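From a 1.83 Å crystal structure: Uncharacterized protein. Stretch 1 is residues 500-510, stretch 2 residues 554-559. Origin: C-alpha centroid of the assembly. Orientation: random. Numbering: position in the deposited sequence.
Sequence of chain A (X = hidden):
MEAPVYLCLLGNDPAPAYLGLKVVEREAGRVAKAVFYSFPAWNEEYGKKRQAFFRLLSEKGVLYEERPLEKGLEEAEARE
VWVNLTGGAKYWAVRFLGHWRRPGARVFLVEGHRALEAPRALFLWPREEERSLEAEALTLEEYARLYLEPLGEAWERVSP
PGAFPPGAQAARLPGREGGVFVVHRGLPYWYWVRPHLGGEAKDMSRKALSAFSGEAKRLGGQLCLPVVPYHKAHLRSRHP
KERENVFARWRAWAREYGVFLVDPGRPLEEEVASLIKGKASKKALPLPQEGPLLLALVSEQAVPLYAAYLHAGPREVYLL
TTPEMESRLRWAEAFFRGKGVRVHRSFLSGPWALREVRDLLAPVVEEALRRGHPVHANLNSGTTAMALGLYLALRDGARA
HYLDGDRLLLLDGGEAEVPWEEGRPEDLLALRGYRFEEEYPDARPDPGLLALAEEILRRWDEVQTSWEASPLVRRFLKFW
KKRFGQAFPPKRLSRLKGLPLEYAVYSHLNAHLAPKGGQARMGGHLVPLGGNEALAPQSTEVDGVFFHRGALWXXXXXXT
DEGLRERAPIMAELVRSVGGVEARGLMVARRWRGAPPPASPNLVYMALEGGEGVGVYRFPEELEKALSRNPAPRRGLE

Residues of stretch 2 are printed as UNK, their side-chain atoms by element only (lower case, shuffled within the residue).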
# COMPACT_ATOMS: atom_id res chain seq x y z
N PRO A 500 -7.41 -27.92 -15.46
CA PRO A 500 -8.67 -27.67 -16.16
C PRO A 500 -9.44 -26.42 -15.67
O PRO A 500 -9.89 -25.61 -16.48
CB PRO A 500 -9.48 -28.95 -15.91
CG PRO A 500 -8.44 -30.01 -15.72
CD PRO A 500 -7.30 -29.32 -15.02
N LEU A 501 -9.60 -26.29 -14.36
CA LEU A 501 -10.27 -25.12 -13.79
C LEU A 501 -9.47 -23.83 -14.08
O LEU A 501 -10.05 -22.81 -14.47
CB LEU A 501 -10.48 -25.28 -12.30
CG LEU A 501 -11.22 -24.13 -11.61
CD1 LEU A 501 -12.59 -23.88 -12.22
CD2 LEU A 501 -11.36 -24.43 -10.13
N GLU A 502 -8.15 -23.90 -13.92
CA GLU A 502 -7.25 -22.75 -14.19
C GLU A 502 -7.33 -22.29 -15.63
O GLU A 502 -7.33 -21.09 -15.90
CB GLU A 502 -5.80 -23.09 -13.88
CG GLU A 502 -5.51 -23.30 -12.41
CD GLU A 502 -4.13 -23.85 -12.17
OE1 GLU A 502 -3.33 -23.94 -13.14
OE2 GLU A 502 -3.84 -24.18 -11.00
N TYR A 503 -7.36 -23.23 -16.58
CA TYR A 503 -7.46 -22.87 -17.99
C TYR A 503 -8.81 -22.29 -18.35
O TYR A 503 -8.90 -21.33 -19.13
CB TYR A 503 -7.16 -24.05 -18.90
CG TYR A 503 -7.16 -23.63 -20.34
CD1 TYR A 503 -6.15 -22.82 -20.84
CD2 TYR A 503 -8.18 -24.02 -21.21
CE1 TYR A 503 -6.14 -22.41 -22.16
CE2 TYR A 503 -8.18 -23.61 -22.54
CZ TYR A 503 -7.16 -22.81 -23.01
OH TYR A 503 -7.13 -22.39 -24.32
N ALA A 504 -9.87 -22.86 -17.79
CA ALA A 504 -11.23 -22.32 -17.98
C ALA A 504 -11.35 -20.92 -17.40
O ALA A 504 -11.97 -20.04 -18.00
CB ALA A 504 -12.25 -23.23 -17.31
N VAL A 505 -10.81 -20.72 -16.21
CA VAL A 505 -10.93 -19.41 -15.57
C VAL A 505 -10.17 -18.39 -16.41
O VAL A 505 -10.72 -17.36 -16.76
CB VAL A 505 -10.48 -19.44 -14.10
CG1 VAL A 505 -10.34 -18.02 -13.54
CG2 VAL A 505 -11.51 -20.21 -13.28
N TYR A 506 -8.92 -18.70 -16.76
CA TYR A 506 -8.12 -17.85 -17.63
C TYR A 506 -8.79 -17.52 -18.96
O TYR A 506 -8.71 -16.38 -19.45
CB TYR A 506 -6.76 -18.47 -17.89
CG TYR A 506 -6.07 -17.94 -19.13
CD1 TYR A 506 -5.37 -16.74 -19.11
CD2 TYR A 506 -6.14 -18.64 -20.34
CE1 TYR A 506 -4.74 -16.25 -20.25
CE2 TYR A 506 -5.50 -18.17 -21.47
CZ TYR A 506 -4.82 -16.97 -21.43
OH TYR A 506 -4.20 -16.51 -22.56
N SER A 507 -9.44 -18.52 -19.56
CA SER A 507 -10.06 -18.31 -20.87
C SER A 507 -11.20 -17.33 -20.78
O SER A 507 -11.29 -16.42 -21.58
CB SER A 507 -10.54 -19.64 -21.49
OG SER A 507 -9.43 -20.49 -21.79
N HIS A 508 -12.08 -17.52 -19.81
CA HIS A 508 -13.21 -16.62 -19.67
C HIS A 508 -12.78 -15.23 -19.18
O HIS A 508 -13.42 -14.23 -19.50
CB HIS A 508 -14.28 -17.22 -18.78
CG HIS A 508 -14.94 -18.42 -19.37
ND1 HIS A 508 -15.72 -18.35 -20.51
CD2 HIS A 508 -14.92 -19.73 -19.01
CE1 HIS A 508 -16.15 -19.56 -20.82
NE2 HIS A 508 -15.69 -20.42 -19.92
N LEU A 509 -11.71 -15.16 -18.37
CA LEU A 509 -11.18 -13.85 -17.96
C LEU A 509 -10.69 -13.09 -19.16
O LEU A 509 -10.97 -11.89 -19.34
CB LEU A 509 -10.05 -13.98 -16.93
CG LEU A 509 -10.54 -14.29 -15.51
CD1 LEU A 509 -9.37 -14.63 -14.60
CD2 LEU A 509 -11.38 -13.15 -14.92
N ASN A 510 -9.94 -13.80 -19.99
CA ASN A 510 -9.36 -13.20 -21.17
C ASN A 510 -10.43 -12.70 -22.15
O ASN A 510 -10.30 -11.60 -22.71
CB ASN A 510 -8.44 -14.18 -21.86
CG ASN A 510 -7.88 -13.64 -23.14
OD1 ASN A 510 -8.55 -13.65 -24.18
ND2 ASN A 510 -6.66 -13.13 -23.08
N UNK A 554 -4.97 -11.20 -8.29
CA UNK A 554 -4.46 -12.55 -8.22
C UNK A 554 -5.65 -13.50 -8.18
O UNK A 554 -6.67 -13.20 -7.55
c UNK A 554 -2.01 -11.23 -5.78
c UNK A 554 -2.38 -11.91 -6.93
c UNK A 554 -0.41 -11.06 -8.02
c UNK A 554 -0.05 -10.39 -6.85
c UNK A 554 -1.56 -11.83 -8.05
c UNK A 554 -0.86 -10.47 -5.75
c UNK A 554 -3.62 -12.74 -6.96
N UNK A 555 -5.50 -14.64 -8.84
CA UNK A 555 -6.58 -15.61 -8.97
C UNK A 555 -6.22 -16.87 -8.19
O UNK A 555 -5.07 -17.36 -8.26
c UNK A 555 -8.01 -16.95 -10.57
c UNK A 555 -6.83 -15.99 -10.44
c UNK A 555 -7.06 -14.75 -11.29
N UNK A 556 -7.19 -17.39 -7.43
CA UNK A 556 -7.03 -18.69 -6.75
C UNK A 556 -8.16 -19.59 -7.22
O UNK A 556 -9.32 -19.18 -7.16
o UNK A 556 -5.34 -21.60 -4.07
o UNK A 556 -4.55 -19.72 -4.85
c UNK A 556 -7.06 -18.55 -5.22
c UNK A 556 -5.50 -20.43 -4.46
c UNK A 556 -6.90 -19.85 -4.43
N UNK A 557 -7.81 -20.79 -7.67
CA UNK A 557 -8.76 -21.76 -8.24
C UNK A 557 -8.74 -23.03 -7.41
O UNK A 557 -7.69 -23.64 -7.23
s UNK A 557 -8.54 -20.79 -10.84
c UNK A 557 -8.34 -22.13 -9.66
N UNK A 558 -9.91 -23.43 -6.92
CA UNK A 558 -10.04 -24.61 -6.05
C UNK A 558 -11.24 -25.46 -6.46
O UNK A 558 -12.20 -24.94 -7.06
c UNK A 558 -8.88 -23.67 -3.93
c UNK A 558 -6.79 -24.49 -2.81
c UNK A 558 -7.78 -24.72 -3.94
n UNK A 558 -5.52 -25.20 -3.06
c UNK A 558 -10.17 -24.18 -4.58
N UNK A 559 -11.20 -26.78 -6.16
CA UNK A 559 -12.39 -27.60 -6.45
C UNK A 559 -13.63 -27.17 -5.67
O UNK A 559 -14.74 -27.16 -6.21
c UNK A 559 -10.04 -27.59 -5.74
c UNK A 559 -10.45 -28.99 -6.10
c UNK A 559 -11.95 -29.01 -6.04
O HOH W 1 -5.57 -24.48 -8.76

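Position 554 carries seven side-chain carbons: one attached to CA, followed by a closed ring of six. No oxygen sits on the ring, so this is Phe554. Its side chain is out of reach of the helix, so the ring is buried against other parts of the protein, a fitting place for a wholly apolar group.

Position 555 has three carbons, one of them bonded to CA and carrying the other two, and the branches reach Val505 and Leu509. This branching at CB, without a heteroatom, identifies Val555. The residue points toward the helix and spans two of its turns: CG1 of Val555 lies 3.9 Å from CG1 of Val505, and CG2 of Val555 lies 4.0 Å from CD1 of Leu509. A compact, branched side chain is well suited to a strand and can offer a methyl to each neighbour.

Position 556 shows three carbons in a row, the third bearing two oxygens. A carboxylate on a chain of this length is Glu556. As the strand alternates, its CA-to-CB bond points away from the helix, which keeps the charge out of the apolar seam; OE1 is hydrogen-bonded elsewhere in the structure.

Position 557 has one carbon and one sulfur, which pack against Leu501, Glu502 and Val505; this makes it Cys557. It points toward the helix where the backbones come nearest, its CA 6.2 Å from CA of Glu502. The small side chain fits this narrow gap: SG lies 3.9 Å from CG2 of Val505 and 4.1 Å from CA of Glu502, while CB is 3.8 Å from CD2 of Leu501.

Position 558 has four carbons in a row ending in nitrogen: Lys558. The residue is partly exposed and its CA-to-CB bond points away from the helix, so the charged amine need not enter the apolar contact and can form a long salt bridge with Glu556, NZ lying 3.7 Å from its OE2. Only the backbone faces Leu501 closely, with O of Lys558 3.2 Å from CD2 of Leu501.

Position 559 has three carbons closing a ring onto the backbone nitrogen, the signature of Pro559. The chain turns a corner here, where a residue with a constrained phi is at home, and its side chain makes no contact with the helix.

The contact works by matching periodicities. Leu501, Val505 and Leu509, spaced four apart, form a ridge along the helix, and the alternate strand residues Val555 and Cys557 pack against it, with the two axes running at 137°. No direct hydrogen bond crosses the interface, but one water has its O 2.8 Å from OE2 of Glu502 and 2.7 Å from O of Cys557, within hydrogen-bonding reach of both, beside the apolar seam.

Stretch 2, residues 554-559: FVECKP
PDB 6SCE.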